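Long-range contacts in uncharacterized protein (Trypanosoma cruzi, PDB 6NEY), which probably recognises acetylated lysines on histones or other chromatin-associated proteins through the bromodomain near its N terminus: residues A76-I81 and F108-I113; V72-L77 and D114-K119. All coordinates share one frame; numbering follows the deposited sequence.

Contact 1 (A76-I81 and F108-I113); sequences ALREDI and FAKEQI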
ATOM      1  N   ALA A  76      -0.476   8.592  -4.169  1.00 28.31           N
ATOM      2  CA  ALA A  76       0.197   7.547  -4.978  1.00 29.34           C
ATOM      3  C   ALA A  76       0.238   6.229  -4.193  1.00 27.21           C
ATOM      4  O   ALA A  76      -0.018   5.145  -4.778  1.00 24.31           O
ATOM      5  CB  ALA A  76       1.583   8.004  -5.348  1.00 31.20           C
ATOM      6  N   LEU A  77       0.523   6.320  -2.892  1.00 24.75           N
ATOM      7  CA  LEU A  77       0.546   5.134  -1.994  1.00 24.50           C
ATOM      8  C   LEU A  77      -0.880   4.607  -1.836  1.00 22.80           C
ATOM      9  O   LEU A  77      -1.061   3.382  -1.930  1.00 22.34           O
ATOM     10  CB  LEU A  77       1.144   5.491  -0.627  1.00 23.95           C
ATOM     11  CG  LEU A  77       1.043   4.384   0.428  1.00 24.38           C
ATOM     12  CD1 LEU A  77       1.667   3.087  -0.053  1.00 26.84           C
ATOM     13  CD2 LEU A  77       1.674   4.817   1.740  1.00 26.65           C
ATOM     14  N   ARG A  78      -1.857   5.484  -1.590  1.00 24.39           N
ATOM     15  CA  ARG A  78      -3.293   5.080  -1.469  1.00 23.44           C
ATOM     16  C   ARG A  78      -3.756   4.371  -2.759  1.00 24.71           C
ATOM     17  O   ARG A  78      -4.486   3.366  -2.641  1.00 24.58           O
ATOM     18  CB  ARG A  78      -4.205   6.270  -1.149  1.00 24.01           C
ATOM     19  CG  ARG A  78      -3.977   6.916   0.213  1.00 23.69           C
ATOM     20  CD  ARG A  78      -4.895   8.127   0.331  1.00 26.65           C
ATOM     21  NE  ARG A  78      -4.664   9.009   1.475  1.00 26.51           N
ATOM     22  CZ  ARG A  78      -5.117   8.833   2.712  1.00 28.33           C
ATOM     23  NH1 ARG A  78      -5.804   7.752   3.053  1.00 30.37           N
ATOM     24  NH2 ARG A  78      -4.831   9.734   3.631  1.00 24.82           N
ATOM     25  N   GLU A  79      -3.383   4.882  -3.939  1.00 24.89           N
ATOM     26  CA  GLU A  79      -3.658   4.255  -5.273  1.00 24.71           C
ATOM     27  C   GLU A  79      -2.999   2.870  -5.383  1.00 23.69           C
ATOM     28  O   GLU A  79      -3.646   1.934  -5.899  1.00 23.77           O
ATOM     29  CB  GLU A  79      -3.152   5.138  -6.414  1.00 26.60           C
ATOM     30  N   ASP A  80      -1.765   2.715  -4.908  1.00 25.16           N
ATOM     31  CA  ASP A  80      -1.067   1.406  -4.946  1.00 24.02           C
ATOM     32  C   ASP A  80      -1.791   0.420  -4.013  1.00 23.24           C
ATOM     33  O   ASP A  80      -1.959  -0.737  -4.425  1.00 21.51           O
ATOM     34  CB  ASP A  80       0.425   1.539  -4.653  1.00 24.80           C
ATOM     35  CG  ASP A  80       1.264   2.021  -5.813  1.00 28.49           C
ATOM     36  OD1 ASP A  80       0.737   2.068  -6.957  1.00 28.40           O
ATOM     37  OD2 ASP A  80       2.442   2.361  -5.564  1.00 29.21           O
ATOM     38  N   ILE A  81      -2.245   0.850  -2.824  1.00 22.60           N
ATOM     39  CA  ILE A  81      -3.043  -0.026  -1.914  1.00 23.01           C
ATOM     40  C   ILE A  81      -4.353  -0.400  -2.622  1.00 23.22           C
ATOM     41  O   ILE A  81      -4.720  -1.575  -2.595  1.00 24.44           O
ATOM     42  CB  ILE A  81      -3.319   0.611  -0.537  1.00 23.25           C
ATOM     43  CG1 ILE A  81      -2.029   0.971   0.215  1.00 25.43           C
ATOM     44  CG2 ILE A  81      -4.222  -0.293   0.289  1.00 22.35           C
ATOM     45  CD1 ILE A  81      -1.087  -0.187   0.409  1.00 27.28           C
ATOM     46  N   PHE A 108      -7.965  -0.906   7.279  1.00 19.53           N
ATOM     47  CA  PHE A 108      -6.766  -0.778   8.146  1.00 20.39           C
ATOM     48  C   PHE A 108      -5.739   0.167   7.515  1.00 19.85           C
ATOM     49  O   PHE A 108      -5.258   1.072   8.178  1.00 20.24           O
ATOM     50  CB  PHE A 108      -6.154  -2.150   8.414  1.00 20.92           C
ATOM     51  CG  PHE A 108      -4.794  -2.059   9.054  1.00 22.60           C
ATOM     52  CD1 PHE A 108      -4.680  -1.674  10.378  1.00 24.65           C
ATOM     53  CD2 PHE A 108      -3.642  -2.316   8.335  1.00 25.32           C
ATOM     54  CE1 PHE A 108      -3.441  -1.573  10.988  1.00 25.55           C
ATOM     55  CE2 PHE A 108      -2.399  -2.219   8.950  1.00 25.26           C
ATOM     56  CZ  PHE A 108      -2.305  -1.850  10.267  1.00 25.50           C
ATOM     57  N   ALA A 109      -5.453   0.005   6.227  1.00 17.96           N
ATOM     58  CA  ALA A 109      -4.440   0.793   5.496  1.00 19.93           C
ATOM     59  C   ALA A 109      -4.896   2.262   5.470  1.00 20.16           C
ATOM     60  O   ALA A 109      -4.093   3.147   5.786  1.00 19.54           O
ATOM     61  CB  ALA A 109      -4.259   0.217   4.118  1.00 20.12           C
ATOM     62  N   LYS A 110      -6.159   2.515   5.146  1.00 20.02           N
ATOM     63  CA  LYS A 110      -6.735   3.890   5.179  1.00 21.04           C
ATOM     64  C   LYS A 110      -6.519   4.520   6.560  1.00 19.80           C
ATOM     65  O   LYS A 110      -6.125   5.703   6.610  1.00 21.59           O
ATOM     66  CB  LYS A 110      -8.230   3.913   4.882  1.00 21.98           C
ATOM     67  CG  LYS A 110      -8.863   5.304   4.889  1.00 25.14           C
ATOM     68  CD  LYS A 110     -10.283   5.295   4.366  1.00 28.49           C
ATOM     69  CE  LYS A 110     -11.192   6.389   4.904  1.00 33.84           C
ATOM     70  NZ  LYS A 110     -10.463   7.605   5.330  1.00 33.98           N
ATOM     71  N   GLU A 111      -6.801   3.804   7.637  1.00 20.45           N
ATOM     72  CA  GLU A 111      -6.666   4.345   9.016  1.00 20.86           C
ATOM     73  C   GLU A 111      -5.202   4.689   9.292  1.00 21.00           C
ATOM     74  O   GLU A 111      -4.940   5.773   9.854  1.00 21.20           O
ATOM     75  CB  GLU A 111      -7.163   3.354  10.056  1.00 23.64           C
ATOM     76  CG  GLU A 111      -7.292   3.979  11.434  1.00 26.98           C
ATOM     77  N   GLN A 112      -4.282   3.795   8.926  1.00 19.98           N
ATOM     78  CA  GLN A 112      -2.837   3.981   9.234  1.00 20.49           C
ATOM     79  C   GLN A 112      -2.355   5.186   8.436  1.00 19.75           C
ATOM     80  O   GLN A 112      -1.652   6.075   8.995  1.00 18.98           O
ATOM     81  CB  GLN A 112      -2.040   2.713   8.906  1.00 21.47           C
ATOM     82  CG  GLN A 112      -2.445   1.533   9.773  1.00 23.64           C
ATOM     83  CD  GLN A 112      -2.458   1.874  11.247  1.00 27.59           C
ATOM     84  OE1 GLN A 112      -1.425   2.134  11.838  1.00 32.55           O
ATOM     85  NE2 GLN A 112      -3.638   1.904  11.848  1.00 31.58           N
ATOM     86  N   ILE A 113      -2.749   5.257   7.174  1.00 20.41           N
ATOM     87  CA  ILE A 113      -2.266   6.343   6.284  1.00 21.26           C
ATOM     88  C   ILE A 113      -2.862   7.673   6.773  1.00 21.29           C
ATOM     89  O   ILE A 113      -2.103   8.655   6.878  1.00 22.11           O
ATOM     90  CB  ILE A 113      -2.542   6.050   4.804  1.00 20.54           C
ATOM     91  CG1 ILE A 113      -1.741   4.837   4.322  1.00 21.93           C
ATOM     92  CG2 ILE A 113      -2.237   7.270   3.943  1.00 22.32           C
ATOM     93  CD1 ILE A 113      -2.234   4.257   3.004  1.00 21.33           C
TER

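Contact 2 (V72-L77 and D114-K119); sequences VNLTAL and DAYVTK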
ATOM      1  N   VAL A  72       1.212  15.288  -0.409  1.00 29.46           N
ATOM      2  CA  VAL A  72       0.801  15.625   0.986  1.00 30.05           C
ATOM      3  C   VAL A  72      -0.239  14.599   1.482  1.00 28.86           C
ATOM      4  O   VAL A  72      -0.190  14.251   2.682  1.00 25.20           O
ATOM      5  CB  VAL A  72       0.318  17.083   1.121  1.00 30.29           C
ATOM      6  CG1 VAL A  72      -1.014  17.345   0.441  1.00 31.94           C
ATOM      7  CG2 VAL A  72       0.256  17.487   2.582  1.00 31.37           C
ATOM      8  N   ASN A  73      -1.153  14.098   0.632  1.00 27.24           N
ATOM      9  CA  ASN A  73      -2.179  13.135   1.113  1.00 28.89           C
ATOM     10  C   ASN A  73      -1.769  11.701   0.742  1.00 27.01           C
ATOM     11  O   ASN A  73      -2.622  10.828   0.851  1.00 26.31           O
ATOM     12  CB  ASN A  73      -3.606  13.465   0.648  1.00 30.14           C
ATOM     13  CG  ASN A  73      -4.652  12.680   1.422  1.00 31.01           C
ATOM     14  OD1 ASN A  73      -4.578  12.550   2.644  1.00 31.75           O
ATOM     15  ND2 ASN A  73      -5.624  12.115   0.723  1.00 34.14           N
ATOM     16  N   LEU A  74      -0.506  11.468   0.358  1.00 26.03           N
ATOM     17  CA  LEU A  74       0.056  10.134  -0.011  1.00 26.74           C
ATOM     18  C   LEU A  74      -0.858   9.465  -1.047  1.00 28.35           C
ATOM     19  O   LEU A  74      -1.040   8.231  -1.000  1.00 25.02           O
ATOM     20  CB  LEU A  74       0.220   9.268   1.249  1.00 25.00           C
ATOM     21  CG  LEU A  74       1.349   9.686   2.203  1.00 24.50           C
ATOM     22  CD1 LEU A  74       1.315   8.849   3.467  1.00 23.59           C
ATOM     23  CD2 LEU A  74       2.719   9.574   1.550  1.00 24.90           C
ATOM     24  N   THR A  75      -1.366  10.239  -2.002  1.00 28.62           N
ATOM     25  CA  THR A  75      -2.321   9.750  -3.030  1.00 30.07           C
ATOM     26  C   THR A  75      -1.743   8.528  -3.754  1.00 26.81           C
ATOM     27  O   THR A  75      -2.504   7.557  -3.971  1.00 26.26           O
ATOM     28  CB  THR A  75      -2.678  10.863  -4.026  1.00 32.51           C
ATOM     29  OG1 THR A  75      -3.161  11.960  -3.249  1.00 34.40           O
ATOM     30  CG2 THR A  75      -3.705  10.416  -5.042  1.00 33.21           C
ATOM     31  N   ALA A  76      -0.476   8.592  -4.169  1.00 28.31           N
ATOM     32  CA  ALA A  76       0.197   7.547  -4.978  1.00 29.34           C
ATOM     33  C   ALA A  76       0.238   6.229  -4.193  1.00 27.21           C
ATOM     34  O   ALA A  76      -0.018   5.145  -4.778  1.00 24.31           O
ATOM     35  CB  ALA A  76       1.583   8.004  -5.348  1.00 31.20           C
ATOM     36  N   LEU A  77       0.523   6.320  -2.892  1.00 24.75           N
ATOM     37  CA  LEU A  77       0.546   5.134  -1.994  1.00 24.50           C
ATOM     38  C   LEU A  77      -0.880   4.607  -1.836  1.00 22.80           C
ATOM     39  O   LEU A  77      -1.061   3.382  -1.930  1.00 22.34           O
ATOM     40  CB  LEU A  77       1.144   5.491  -0.627  1.00 23.95           C
ATOM     41  CG  LEU A  77       1.043   4.384   0.428  1.00 24.38           C
ATOM     42  CD1 LEU A  77       1.667   3.087  -0.053  1.00 26.84           C
ATOM     43  CD2 LEU A  77       1.674   4.817   1.740  1.00 26.65           C
ATOM     44  N   ASP A 114      -4.162   7.712   7.064  1.00 21.41           N
ATOM     45  CA  ASP A 114      -4.833   8.932   7.598  1.00 22.75           C
ATOM     46  C   ASP A 114      -4.110   9.404   8.867  1.00 23.05           C
ATOM     47  O   ASP A 114      -3.844  10.633   8.990  1.00 22.44           O
ATOM     48  CB  ASP A 114      -6.307   8.668   7.924  1.00 23.44           C
ATOM     49  CG  ASP A 114      -7.230   8.511   6.733  1.00 27.61           C
ATOM     50  OD1 ASP A 114      -6.767   8.706   5.599  1.00 26.41           O
ATOM     51  OD2 ASP A 114      -8.431   8.180   6.966  1.00 29.69           O
ATOM     52  N   ALA A 115      -3.817   8.486   9.785  1.00 21.87           N
ATOM     53  CA  ALA A 115      -3.239   8.811  11.105  1.00 21.78           C
ATOM     54  C   ALA A 115      -1.847   9.433  10.888  1.00 21.36           C
ATOM     55  O   ALA A 115      -1.513  10.437  11.566  1.00 19.84           O
ATOM     56  CB  ALA A 115      -3.194   7.584  11.978  1.00 23.03           C
ATOM     57  N   TYR A 116      -1.090   8.926   9.900  1.00 19.21           N
ATOM     58  CA  TYR A 116       0.288   9.403   9.598  1.00 18.67           C
ATOM     59  C   TYR A 116       0.214  10.825   9.012  1.00 18.62           C
ATOM     60  O   TYR A 116       0.927  11.730   9.472  1.00 18.52           O
ATOM     61  CB  TYR A 116       1.016   8.460   8.638  1.00 19.25           C
ATOM     62  CG  TYR A 116       2.395   8.956   8.274  1.00 18.23           C
ATOM     63  CD1 TYR A 116       3.446   8.848   9.172  1.00 20.46           C
ATOM     64  CD2 TYR A 116       2.633   9.608   7.074  1.00 19.11           C
ATOM     65  CE1 TYR A 116       4.705   9.355   8.879  1.00 19.57           C
ATOM     66  CE2 TYR A 116       3.883  10.109   6.758  1.00 18.97           C
ATOM     67  CZ  TYR A 116       4.924   9.997   7.664  1.00 18.14           C
ATOM     68  OH  TYR A 116       6.151  10.501   7.326  1.00 19.79           O
ATOM     69  N   VAL A 117      -0.630  11.021   7.999  1.00 19.71           N
ATOM     70  CA  VAL A 117      -0.747  12.328   7.280  1.00 20.82           C
ATOM     71  C   VAL A 117      -1.225  13.387   8.286  1.00 20.64           C
ATOM     72  O   VAL A 117      -0.654  14.510   8.314  1.00 19.80           O
ATOM     73  CB  VAL A 117      -1.658  12.182   6.049  1.00 23.15           C
ATOM     74  CG1 VAL A 117      -2.052  13.516   5.435  1.00 25.32           C
ATOM     75  CG2 VAL A 117      -0.971  11.295   5.012  1.00 25.08           C
ATOM     76  N   THR A 118      -2.137  13.008   9.170  1.00 20.51           N
ATOM     77  CA  THR A 118      -2.664  13.919  10.218  1.00 22.72           C
ATOM     78  C   THR A 118      -1.567  14.299  11.219  1.00 22.86           C
ATOM     79  O   THR A 118      -1.414  15.515  11.502  1.00 23.16           O
ATOM     80  CB  THR A 118      -3.890  13.320  10.908  1.00 23.82           C
ATOM     81  OG1 THR A 118      -4.827  13.161   9.846  1.00 24.46           O
ATOM     82  CG2 THR A 118      -4.405  14.213  12.014  1.00 25.32           C
ATOM     83  N   LYS A 119      -0.847  13.318  11.752  1.00 21.58           N
ATOM     84  CA  LYS A 119       0.281  13.569  12.701  1.00 23.12           C
ATOM     85  C   LYS A 119       1.294  14.536  12.081  1.00 22.10           C
ATOM     86  O   LYS A 119       1.692  15.539  12.766  1.00 20.38           O
ATOM     87  CB  LYS A 119       0.951  12.252  13.099  1.00 26.18           C
ATOM     88  CG  LYS A 119       1.779  12.334  14.366  1.00 31.48           C
ATOM     89  CD  LYS A 119       3.251  12.508  14.173  1.00 36.35           C
ATOM     90  CE  LYS A 119       3.883  13.117  15.413  1.00 38.90           C
ATOM     91  NZ  LYS A 119       5.231  12.575  15.672  1.00 40.61           N
TER

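Contact 1 (A76-I81 and F108-I113)
Ile113 of helix 97-124 packs against Leu77, Arg78 and Ile81 of helix 75-92, part of the interface between the last two helices of the bromodomain's left-handed four-helix bundle. Locally the two axes are nearly antiparallel, at 168°, and come within 10.9 Å of each other. With no hydrogen bond passing directly between the segments, the fit rests on side-chain shape, and Ile113 supplies much of it by using its two branches differently. Its CG2, anti to the backbone N (the chi1 of CG1 being -65°), sits over the centre of one face of the Arg78 guanidinium, 3.5 Å from Arg78 CZ. Arg78 reaches out as a straight chain running counter to Ile113, and a near-perpendicular turn about CD-NE (chi4 -83°) presents the guanidinium face to the methyl. Partners outside the pair hold the guanidinium in this orientation: NE bonds to the carbonyl of Asn73, while NH1 forms a salt bridge with Asp114 OD1. The other carboxylate oxygen of Asp114 binds Lys110 NZ, which lies 5.2 Å from Arg78 NH1; the shared acid would be expected to offset the repulsion of these like charges.

In the bundle core, the other branch of Ile113 takes over. Its CD1 meets Leu77 CD2 at 4.1 Å and Ile81 CG1 at 4.3 Å, bridging successive turns of helix 75-92. One turn back on helix 97-124, Ala109 CB touches Ile81 CG2 at 3.9 Å. Leu18 and Val19 of helix 12-21 also pack on Leu77, bringing a third bundle helix to the interface.

Contact 2 (V72-L77 and D114-K119)
Asn73 and Val117 bring their CA atoms to 6.4 Å where the end of the loop leading into helix 75-92 passes against helix 97-124. Leu74 occupies the N-cap position, and its left-handed backbone (phi 51°, psi 40°) turns the chain into the helix. Val117 meets the loop with both methyls. Its CG1, anti to the backbone N (chi1 168°), lies 3.4 Å from Val72 O and also approaches the amide oxygen of Asn73, OD1, at 3.9 Å. These are van der Waals contacts; the Val72 carbonyl has a hydrogen-bond partner in the hydroxyl of Tyr10. The second methyl, CG2, meets Leu74 CD1 at 3.7 Å as the two side chains run past each other in opposite senses. That same leucine methyl reaches Tyr116 CD2 at 3.9 Å, the two side chains lying roughly perpendicular. Tyr116 extends on to Glu14, whose OE1 bonds its hydroxyl, and Leu15 of helix 12-21 packs on both Leu74 and Tyr116. Among the bromodomain helices Z, A, B and C (12-21, 56-64, 75-92 and 97-124), Leu74 packs the AB loop onto helix C, at the end of the bundle away from the BC loop and so from the ZA/BC end where bromodomains typically bind acetyl-lysine.

From the N terminus, the chain forms helix 12-21, crosses the long ZA loop with its short helices 35-38 and 43-49 to helix 56-64, and reaches residues 72-77, where contact 2 opens; contact 1 starts from the same stretch, sharing Ala76 and Leu77. After the short BC loop, the chain returns to close contact 1 at 108-113 and then contact 2 at 114-119. The two closures therefore nest, as expected of an antiparallel helical hairpin, with contact 1 nearer the turn. Contact 1 ties the helices together in the buried middle, and contact 2 joins the AB loop to the last helix nearer the surface. The two contacts meet where Ile113 CG2 lies 3.9 Å from Leu74 CD1.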